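Local coordinates for protein multicopper oxidase (Arthrobacter sp. FB24, PDB 3GDC) that probably oxidises phenolic substrates with dioxygen as a laccase-type multicopper oxidase, a homotrimer of two-domain subunits with copper clusters at the subunit interfaces, at residues A[178-183]-A[211-216]; A[52-57]-A[172-177]; A[217-222]-A[268-273]. All blocks are in the same frame, centred on the assembly; numbering follows the deposited sequence.

Contact 1 (A[178-183]-A[211-216]); sequences DDNEFY and NVLEYD. With CA (calcium ion), chain H.
Y215, N180 and Y183 cover the most surface where the calcium-binding turn of 178-183 meets the loop 211-216, both in the second cupredoxin domain. The turn leads into strand 182-185 through a classic beta bulge, E181 and F182 both facing Y172. Y215 lies beside the start of the turn, its CB 3.4 Å from D178 O, while E214 CG sits over the centre of its ring. N180 crosses Y215 at about a right angle, amide and ring planes 63° apart, and brings its amide end to the rim of that ring, near E214 O and the carboxylate of D216. Y183 makes the one direct hydrogen bond established between the segments: its OH donates to D216 OD2 at 2.8 Å, on the syn side and 33° out of the carboxylate plane. Water 1 accepts from N180 N at 2.8 Å and can donate to D216 OD2. L213 packs obliquely on the Y183 ring, CD1 to CE1 at 3.7 Å, and F275 stacks on the same ring. In the calcium site, completed by N173, D175 and G176, D179 binds through O and OD1, and E181 through OE1 and OE2, both 2.5 Å from the ion.

Contact 2 (A[52-57]-A[172-177]); sequences IIFKGW and YNTDGG. With CA (calcium ion), chain H.
F54 and Y172 form an edge-to-face aromatic pair where strand 52-59, in the first cupredoxin domain, packs against the calcium-binding loop that follows strand 163-172 in the second. F54 is the main element, with 86 Å² of the 210 Å² buried. Its CG stands anti to the backbone N (chi1 -176°), and the ring receives the edge of Y172 with the planes at 69° and the centroids 4.9 Å apart. Y172 CD1 lies 3.6 Å above the F54 plane, over the ring centre. The rim of F54 has a polar neighbour: N173 O lies in the ring plane, 3.6 Å from CE1. T174 extends the apolar patch with its methyl CG2, which touches I52 CG2 at 4.1 Å and approaches the F54 ring obliquely. No direct hydrogen bond joins the segments; water 2 donates to I53 O and, weakly, to T174 O. The Y172 hydroxyl is bonded to G187 O. The loop wraps calcium, bound by N173 OD1, D175 OD1 and G176 O, with D179 and E181 completing the site. While N173 OD1 holds the metal at 2.4 Å, ND2 of the same amide donates to G177 O at 3.0 Å, that acceptor lying close to the amide plane.

Contact 3 (A[217-222]-A[268-273]); sequences PINSFH and FHAHKT. With CU (copper (II) ion), chain G; CU (copper (II) ion), chain J.
H222 and H269 form an antiparallel hydrogen-bonded pair: H222 N reaches H269 O at 2.8 Å, and H269 N returns to H222 O at 3.0 Å. Both belong to His-X-His motifs of the kind that build the trinuclear copper cluster of multicopper oxidases. The H222 side chain can be followed outward. CB lies 3.7 Å from H269 O and also touches H271 CD2. CG, anti to the backbone N (chi1 171°), is 3.9 Å from H271 CD2, which comes over one face of the ring; the H271 edge meets that face with the planes at 60°. CD2 turns the edge of H222 to H269 NE2 at 4.1 Å, an offset edge-to-face pair. ND1 is bonded to D244 O, and NE2 binds a copper ion together with H91 of the third subunit, consistent with the type 2 site.

The flanking rings serve two further coppers. H269 NE2 binds one at 1.9 Å with H224 and with H134 of the third subunit, and H269 ND1 donates to A270 O in the ring plane, which should fix the ring's rotation. H271 NE2 binds the other with H93 and H132 of the third subunit, while H271 N donates to S220 OG at 2.8 Å. Strands 218-223 and 264-269 are neighbours in the five-stranded sheet, flanked by strands 245-249 and 281-287; F221 and F268 pack together and on M167 of strand 163-172, and K272 sits at the N-cap position, right before helix 273-276.

In the fold
The segments follow one another as contact 2, contact 1 and contact 3. Contacts 1 and 2 have centres 11 Å apart and share one calcium ion, ligated from both 172-177 and 178-183; E181 OE1 also accepts from T174 N. Through contact 2 this site abuts the first domain. Contacts 1 and 3, centres 12 Å apart, are joined by the chain itself, since 211-216 runs directly into 217-222, and by N219 ND2 bonded to N211 OD1. Contact 1 touches the edge strand 182-185 of the six-stranded sheet, and contact 3 lies in the five-stranded one. Contacts 2 and 3 do not touch; contact 1 touches both, consistent with a structural connection from calcium site to copper-binding strands.

Contact 1 (A[178-183]-A[211-216])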
loop_
_atom_site.group_PDB
_atom_site.type_symbol
_atom_site.label_atom_id
_atom_site.label_comp_id
_atom_site.label_asym_id
_atom_site.label_seq_id
_atom_site.Cartn_x
_atom_site.Cartn_y
_atom_site.Cartn_z
ATOM N N ASP A 178 5.007 11.162 -18.565
ATOM C CA ASP A 178 4.765 10.881 -17.153
ATOM C C ASP A 178 5.009 9.414 -16.831
ATOM O O ASP A 178 4.434 8.870 -15.885
ATOM C CB ASP A 178 3.327 11.278 -16.783
ATOM C CG ASP A 178 2.273 10.331 -17.375
ATOM O OD1 ASP A 178 2.514 9.725 -18.448
ATOM O OD2 ASP A 178 1.191 10.193 -16.757
ATOM N N ASP A 179 5.867 8.778 -17.625
ATOM C CA ASP A 179 6.120 7.346 -17.501
ATOM C C ASP A 179 7.601 7.004 -17.454
ATOM O O ASP A 179 8.436 7.720 -18.009
ATOM C CB ASP A 179 5.426 6.561 -18.633
ATOM C CG ASP A 179 5.850 7.006 -20.040
ATOM O OD1 ASP A 179 6.555 8.031 -20.213
ATOM O OD2 ASP A 179 5.460 6.306 -21.004
ATOM N N ASN A 180 7.913 5.906 -16.780
ATOM C CA ASN A 180 9.274 5.383 -16.732
ATOM C C ASN A 180 9.510 4.369 -17.834
ATOM O O ASN A 180 8.592 3.636 -18.206
ATOM C CB ASN A 180 9.525 4.727 -15.384
ATOM C CG ASN A 180 9.519 5.732 -14.248
ATOM O OD1 ASN A 180 8.757 5.604 -13.288
ATOM N ND2 ASN A 180 10.356 6.754 -14.370
ATOM N N GLU A 181 10.742 4.312 -18.321
ATOM C CA GLU A 181 11.141 3.357 -19.365
ATOM C C GLU A 181 12.000 2.230 -18.797
ATOM O O GLU A 181 12.003 1.101 -19.323
ATOM C CB GLU A 181 11.882 4.088 -20.489
ATOM C CG GLU A 181 10.968 4.870 -21.443
ATOM C CD GLU A 181 10.229 6.016 -20.781
ATOM O OE1 GLU A 181 10.895 6.948 -20.283
ATOM O OE2 GLU A 181 8.972 6.010 -20.772
ATOM N N PHE A 182 12.726 2.534 -17.716
ATOM C CA PHE A 182 13.521 1.529 -17.008
ATOM C C PHE A 182 13.392 1.661 -15.491
ATOM O O PHE A 182 12.970 2.702 -14.973
ATOM C CB PHE A 182 15.000 1.615 -17.394
ATOM C CG PHE A 182 15.249 1.421 -18.867
ATOM C CD1 PHE A 182 15.324 0.139 -19.405
ATOM C CD2 PHE A 182 15.367 2.516 -19.709
ATOM C CE1 PHE A 182 15.530 -0.045 -20.780
ATOM C CE2 PHE A 182 15.573 2.339 -21.086
ATOM C CZ PHE A 182 15.656 1.055 -21.611
ATOM N N TYR A 183 13.764 0.592 -14.800
ATOM C CA TYR A 183 13.694 0.519 -13.330
ATOM C C TYR A 183 14.962 -0.120 -12.820
ATOM O O TYR A 183 15.606 -0.890 -13.531
ATOM C CB TYR A 183 12.478 -0.300 -12.888
ATOM C CG TYR A 183 11.159 0.281 -13.356
ATOM C CD1 TYR A 183 10.412 1.107 -12.527
ATOM C CD2 TYR A 183 10.668 0.020 -14.647
ATOM C CE1 TYR A 183 9.195 1.653 -12.949
ATOM C CE2 TYR A 183 9.464 0.566 -15.084
ATOM C CZ TYR A 183 8.731 1.384 -14.229
ATOM O OH TYR A 183 7.532 1.912 -14.647
ATOM N N ASN A 211 12.337 3.363 -1.292
ATOM C CA ASN A 211 11.676 3.616 -2.557
ATOM C C ASN A 211 11.699 5.090 -2.941
ATOM O O ASN A 211 11.091 5.917 -2.246
ATOM C CB ASN A 211 10.226 3.113 -2.540
ATOM C CG ASN A 211 9.582 3.224 -3.909
ATOM O OD1 ASN A 211 10.266 3.042 -4.926
ATOM N ND2 ASN A 211 8.287 3.541 -3.953
ATOM N N VAL A 212 12.371 5.414 -4.053
ATOM C CA VAL A 212 12.315 6.779 -4.604
ATOM C C VAL A 212 11.589 6.867 -5.958
ATOM O O VAL A 212 11.578 7.911 -6.598
ATOM C CB VAL A 212 13.703 7.434 -4.706
ATOM C CG1 VAL A 212 14.388 7.439 -3.357
ATOM C CG2 VAL A 212 14.569 6.710 -5.751
ATOM N N LEU A 213 10.983 5.761 -6.385
ATOM C CA LEU A 213 10.365 5.705 -7.700
ATOM C C LEU A 213 9.355 6.833 -7.934
ATOM O O LEU A 213 8.403 7.004 -7.179
ATOM C CB LEU A 213 9.717 4.331 -7.925
ATOM C CG LEU A 213 8.954 4.122 -9.230
ATOM C CD1 LEU A 213 9.896 4.236 -10.429
ATOM C CD2 LEU A 213 8.314 2.741 -9.160
ATOM N N GLU A 214 9.593 7.609 -8.980
ATOM C CA GLU A 214 8.696 8.684 -9.358
ATOM C C GLU A 214 7.689 8.170 -10.398
ATOM O O GLU A 214 7.926 7.132 -11.048
ATOM C CB GLU A 214 9.509 9.873 -9.901
ATOM C CG GLU A 214 8.693 11.128 -10.228
ATOM C CD GLU A 214 7.844 11.577 -9.048
ATOM O OE1 GLU A 214 8.403 12.260 -8.162
ATOM O OE2 GLU A 214 6.639 11.215 -8.996
ATOM N N TYR A 215 6.560 8.878 -10.510
ATOM C CA TYR A 215 5.513 8.642 -11.530
ATOM C C TYR A 215 4.581 7.469 -11.188
ATOM O O TYR A 215 3.359 7.650 -11.089
ATOM C CB TYR A 215 6.110 8.537 -12.951
ATOM C CG TYR A 215 6.984 9.723 -13.337
ATOM C CD1 TYR A 215 6.431 10.987 -13.534
ATOM C CD2 TYR A 215 8.363 9.574 -13.505
ATOM C CE1 TYR A 215 7.230 12.074 -13.871
ATOM C CE2 TYR A 215 9.173 10.662 -13.842
ATOM C CZ TYR A 215 8.597 11.903 -14.028
ATOM O OH TYR A 215 9.387 12.983 -14.367
ATOM N N ASP A 216 5.147 6.280 -11.001
ATOM C CA ASP A 216 4.376 5.112 -10.568
ATOM C C ASP A 216 4.063 5.217 -9.071
ATOM O O ASP A 216 4.957 5.501 -8.277
ATOM C CB ASP A 216 5.154 3.829 -10.853
ATOM C CG ASP A 216 5.371 3.591 -12.341
ATOM O OD1 ASP A 216 4.379 3.291 -13.047
ATOM O OD2 ASP A 216 6.531 3.684 -12.797
HETATM CA CA CA H . 8.862 8.482 -20.270
HETATM O O HOH W 1 5.686 4.654 -15.558
#

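Contact 2 (A[52-57]-A[172-177])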
loop_
_atom_site.group_PDB
_atom_site.type_symbol
_atom_site.label_atom_id
_atom_site.label_comp_id
_atom_site.label_asym_id
_atom_site.label_seq_id
_atom_site.Cartn_x
_atom_site.Cartn_y
_atom_site.Cartn_z
ATOM N N ILE A 52 21.730 3.769 -24.204
ATOM C CA ILE A 52 20.758 4.696 -23.628
ATOM C C ILE A 52 21.460 5.582 -22.607
ATOM O O ILE A 52 21.851 5.120 -21.534
ATOM C CB ILE A 52 19.568 3.947 -22.974
ATOM C CG1 ILE A 52 18.886 2.996 -23.976
ATOM C CG2 ILE A 52 18.572 4.934 -22.357
ATOM C CD1 ILE A 52 18.204 3.675 -25.178
ATOM N N ILE A 53 21.641 6.847 -22.964
ATOM C CA ILE A 53 22.371 7.786 -22.120
ATOM C C ILE A 53 21.388 8.663 -21.366
ATOM O O ILE A 53 20.668 9.468 -21.961
ATOM C CB ILE A 53 23.347 8.669 -22.922
ATOM C CG1 ILE A 53 24.287 7.814 -23.792
ATOM C CG2 ILE A 53 24.126 9.594 -21.981
ATOM C CD1 ILE A 53 25.065 6.739 -23.029
ATOM N N PHE A 54 21.367 8.487 -20.050
ATOM C CA PHE A 54 20.473 9.236 -19.179
ATOM C C PHE A 54 21.218 10.486 -18.705
ATOM O O PHE A 54 22.295 10.375 -18.127
ATOM C CB PHE A 54 20.056 8.361 -17.993
ATOM C CG PHE A 54 19.050 9.009 -17.081
ATOM C CD1 PHE A 54 17.708 9.076 -17.446
ATOM C CD2 PHE A 54 19.445 9.535 -15.852
ATOM C CE1 PHE A 54 16.764 9.679 -16.600
ATOM C CE2 PHE A 54 18.506 10.133 -14.999
ATOM C CZ PHE A 54 17.174 10.211 -15.376
ATOM N N LYS A 55 20.655 11.664 -18.993
ATOM C CA LYS A 55 21.218 12.937 -18.526
ATOM C C LYS A 55 20.749 13.153 -17.089
ATOM O O LYS A 55 19.621 13.598 -16.844
ATOM C CB LYS A 55 20.785 14.102 -19.422
ATOM C CG LYS A 55 21.083 13.889 -20.917
ATOM C CD LYS A 55 21.082 15.208 -21.692
ATOM C CE LYS A 55 22.293 16.083 -21.337
ATOM N NZ LYS A 55 23.590 15.485 -21.775
ATOM N N GLY A 56 21.607 12.776 -16.148
ATOM C CA GLY A 56 21.267 12.810 -14.736
ATOM C C GLY A 56 21.668 14.087 -14.019
ATOM O O GLY A 56 22.545 14.831 -14.466
ATOM N N TRP A 57 20.957 14.346 -12.928
ATOM C CA TRP A 57 21.348 15.315 -11.926
ATOM C C TRP A 57 21.671 14.460 -10.707
ATOM O O TRP A 57 20.794 13.754 -10.190
ATOM C CB TRP A 57 20.186 16.244 -11.598
ATOM C CG TRP A 57 19.781 17.180 -12.698
ATOM C CD1 TRP A 57 20.518 17.549 -13.792
ATOM C CD2 TRP A 57 18.543 17.891 -12.792
ATOM N NE1 TRP A 57 19.804 18.438 -14.569
ATOM C CE2 TRP A 57 18.591 18.665 -13.978
ATOM C CE3 TRP A 57 17.388 17.935 -11.999
ATOM C CZ2 TRP A 57 17.524 19.481 -14.386
ATOM C CZ3 TRP A 57 16.334 18.752 -12.398
ATOM C CH2 TRP A 57 16.406 19.505 -13.586
ATOM N N TYR A 172 13.726 5.316 -14.371
ATOM C CA TYR A 172 14.334 6.240 -15.311
ATOM C C TYR A 172 13.341 6.605 -16.391
ATOM O O TYR A 172 12.857 5.737 -17.118
ATOM C CB TYR A 172 15.595 5.645 -15.942
ATOM C CG TYR A 172 16.717 5.452 -14.943
ATOM C CD1 TYR A 172 17.417 6.553 -14.437
ATOM C CD2 TYR A 172 17.049 4.182 -14.482
ATOM C CE1 TYR A 172 18.436 6.389 -13.507
ATOM C CE2 TYR A 172 18.072 4.001 -13.548
ATOM C CZ TYR A 172 18.758 5.122 -13.068
ATOM O OH TYR A 172 19.754 4.982 -12.142
ATOM N N ASN A 173 13.028 7.896 -16.439
ATOM C CA ASN A 173 12.175 8.484 -17.456
ATOM C C ASN A 173 13.084 9.051 -18.542
ATOM O O ASN A 173 13.660 10.139 -18.394
ATOM C CB ASN A 173 11.295 9.569 -16.822
ATOM C CG ASN A 173 10.337 10.216 -17.814
ATOM O OD1 ASN A 173 10.358 9.917 -19.015
ATOM N ND2 ASN A 173 9.487 11.102 -17.311
ATOM N N THR A 174 13.237 8.294 -19.622
ATOM C CA THR A 174 14.218 8.626 -20.653
ATOM C C THR A 174 13.644 9.422 -21.836
ATOM O O THR A 174 14.389 10.113 -22.525
ATOM C CB THR A 174 14.927 7.364 -21.179
ATOM O OG1 THR A 174 13.967 6.516 -21.814
ATOM C CG2 THR A 174 15.582 6.588 -20.032
ATOM N N ASP A 175 12.337 9.328 -22.076
ATOM C CA ASP A 175 11.751 9.913 -23.291
ATOM C C ASP A 175 10.696 10.990 -23.028
ATOM O O ASP A 175 9.915 11.336 -23.919
ATOM C CB ASP A 175 11.193 8.812 -24.220
ATOM C CG ASP A 175 10.048 8.006 -23.589
ATOM O OD1 ASP A 175 9.341 8.514 -22.686
ATOM O OD2 ASP A 175 9.845 6.844 -24.021
ATOM N N GLY A 176 10.677 11.522 -21.806
ATOM C CA GLY A 176 9.680 12.511 -21.420
ATOM C C GLY A 176 8.347 11.885 -21.063
ATOM O O GLY A 176 8.220 10.659 -20.962
ATOM N N GLY A 177 7.339 12.726 -20.872
ATOM C CA GLY A 177 6.029 12.240 -20.462
ATOM C C GLY A 177 6.014 11.923 -18.980
ATOM O O GLY A 177 6.903 12.360 -18.229
HETATM CA CA CA H . 8.862 8.482 -20.270
HETATM O O HOH W 2 17.676 9.518 -21.815
#

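Contact 3 (A[217-222]-A[268-273])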
loop_
_atom_site.group_PDB
_atom_site.type_symbol
_atom_site.label_atom_id
_atom_site.label_comp_id
_atom_site.label_asym_id
_atom_site.label_seq_id
_atom_site.Cartn_x
_atom_site.Cartn_y
_atom_site.Cartn_z
ATOM N N PRO A 217 2.796 4.985 -8.677
ATOM C CA PRO A 217 2.420 5.242 -7.280
ATOM C C PRO A 217 2.975 4.263 -6.235
ATOM O O PRO A 217 3.064 4.619 -5.061
ATOM C CB PRO A 217 0.886 5.178 -7.308
ATOM C CG PRO A 217 0.565 4.292 -8.475
ATOM C CD PRO A 217 1.654 4.508 -9.488
ATOM N N ILE A 218 3.333 3.043 -6.638
ATOM C CA ILE A 218 3.795 2.059 -5.658
ATOM C C ILE A 218 4.860 1.132 -6.234
ATOM O O ILE A 218 4.850 0.805 -7.428
ATOM C CB ILE A 218 2.606 1.268 -5.015
ATOM C CG1 ILE A 218 3.044 0.517 -3.746
ATOM C CG2 ILE A 218 1.955 0.321 -6.030
ATOM C CD1 ILE A 218 1.932 0.305 -2.718
ATOM N N ASN A 219 5.794 0.744 -5.374
ATOM C CA ASN A 219 6.824 -0.215 -5.742
ATOM C C ASN A 219 6.696 -1.406 -4.808
ATOM O O ASN A 219 6.016 -1.325 -3.784
ATOM C CB ASN A 219 8.220 0.416 -5.661
ATOM C CG ASN A 219 9.202 -0.187 -6.664
ATOM O OD1 ASN A 219 9.041 -1.334 -7.111
ATOM N ND2 ASN A 219 10.226 0.592 -7.024
ATOM N N SER A 220 7.302 -2.533 -5.172
ATOM C CA SER A 220 7.314 -3.675 -4.275
ATOM C C SER A 220 8.640 -4.417 -4.347
ATOM O O SER A 220 9.520 -4.077 -5.153
ATOM C CB SER A 220 6.123 -4.609 -4.538
ATOM O OG SER A 220 6.198 -5.185 -5.828
ATOM N N PHE A 221 8.776 -5.410 -3.476
ATOM C CA PHE A 221 10.012 -6.170 -3.301
ATOM C C PHE A 221 9.641 -7.576 -2.910
ATOM O O PHE A 221 8.932 -7.777 -1.919
ATOM C CB PHE A 221 10.864 -5.546 -2.181
ATOM C CG PHE A 221 12.144 -6.285 -1.888
ATOM C CD1 PHE A 221 13.364 -5.808 -2.365
ATOM C CD2 PHE A 221 12.137 -7.442 -1.103
ATOM C CE1 PHE A 221 14.562 -6.488 -2.084
ATOM C CE2 PHE A 221 13.326 -8.131 -0.831
ATOM C CZ PHE A 221 14.534 -7.651 -1.317
ATOM N N HIS A 222 10.147 -8.553 -3.657
ATOM C CA HIS A 222 9.903 -9.958 -3.345
ATOM C C HIS A 222 11.192 -10.740 -3.483
ATOM O O HIS A 222 11.951 -10.500 -4.410
ATOM C CB HIS A 222 8.841 -10.547 -4.293
ATOM C CG HIS A 222 8.691 -12.034 -4.181
ATOM N ND1 HIS A 222 8.323 -12.659 -3.009
ATOM C CD2 HIS A 222 8.869 -13.022 -5.090
ATOM C CE1 HIS A 222 8.281 -13.966 -3.197
ATOM N NE2 HIS A 222 8.604 -14.212 -4.453
ATOM N N PHE A 268 15.357 -11.937 -6.756
ATOM C CA PHE A 268 14.612 -10.895 -6.055
ATOM C C PHE A 268 14.220 -9.829 -7.065
ATOM O O PHE A 268 14.984 -9.529 -7.998
ATOM C CB PHE A 268 15.365 -10.340 -4.833
ATOM C CG PHE A 268 16.549 -9.475 -5.164
ATOM C CD1 PHE A 268 16.481 -8.086 -5.000
ATOM C CD2 PHE A 268 17.741 -10.044 -5.601
ATOM C CE1 PHE A 268 17.589 -7.277 -5.313
ATOM C CE2 PHE A 268 18.840 -9.254 -5.903
ATOM C CZ PHE A 268 18.766 -7.861 -5.755
ATOM N N HIS A 269 13.011 -9.290 -6.914
ATOM C CA HIS A 269 12.488 -8.343 -7.900
ATOM C C HIS A 269 11.220 -7.676 -7.399
ATOM O O HIS A 269 10.633 -8.101 -6.402
ATOM C CB HIS A 269 12.187 -9.065 -9.226
ATOM C CG HIS A 269 11.266 -10.234 -9.075
ATOM N ND1 HIS A 269 9.895 -10.117 -9.139
ATOM C CD2 HIS A 269 11.523 -11.546 -8.859
ATOM C CE1 HIS A 269 9.348 -11.308 -8.972
ATOM N NE2 HIS A 269 10.317 -12.190 -8.793
ATOM N N ALA A 270 10.781 -6.640 -8.100
ATOM C CA ALA A 270 9.453 -6.087 -7.850
ATOM C C ALA A 270 8.417 -7.162 -8.162
ATOM O O ALA A 270 8.554 -7.883 -9.150
ATOM C CB ALA A 270 9.216 -4.884 -8.733
ATOM N N HIS A 271 7.391 -7.283 -7.328
ATOM C CA HIS A 271 6.291 -8.180 -7.669
ATOM C C HIS A 271 5.275 -7.472 -8.579
ATOM O O HIS A 271 4.188 -7.985 -8.846
ATOM C CB HIS A 271 5.639 -8.804 -6.430
ATOM C CG HIS A 271 5.087 -10.174 -6.682
ATOM N ND1 HIS A 271 4.110 -10.413 -7.626
ATOM C CD2 HIS A 271 5.390 -11.379 -6.143
ATOM C CE1 HIS A 271 3.829 -11.703 -7.650
ATOM N NE2 HIS A 271 4.591 -12.313 -6.759
ATOM N N LYS A 272 5.650 -6.280 -9.039
ATOM C CA LYS A 272 4.976 -5.620 -10.148
ATOM C C LYS A 272 5.758 -6.002 -11.402
ATOM O O LYS A 272 6.848 -5.485 -11.654
ATOM C CB LYS A 272 4.953 -4.100 -9.945
ATOM C CG LYS A 272 4.201 -3.351 -11.047
ATOM C CD LYS A 272 2.784 -3.065 -10.624
ATOM C CE LYS A 272 1.825 -3.090 -11.805
ATOM N NZ LYS A 272 2.294 -2.346 -13.000
ATOM N N THR A 273 5.188 -6.918 -12.179
ATOM C CA THR A 273 5.886 -7.580 -13.288
ATOM C C THR A 273 6.455 -6.625 -14.349
ATOM O O THR A 273 7.557 -6.839 -14.842
ATOM C CB THR A 273 4.997 -8.681 -13.938
ATOM O OG1 THR A 273 4.003 -8.078 -14.777
ATOM C CG2 THR A 273 4.317 -9.501 -12.860
HETATM CU CU CU G . 9.976 -14.033 -9.193
HETATM CU CU CU J . 4.961 -14.422 -6.709
#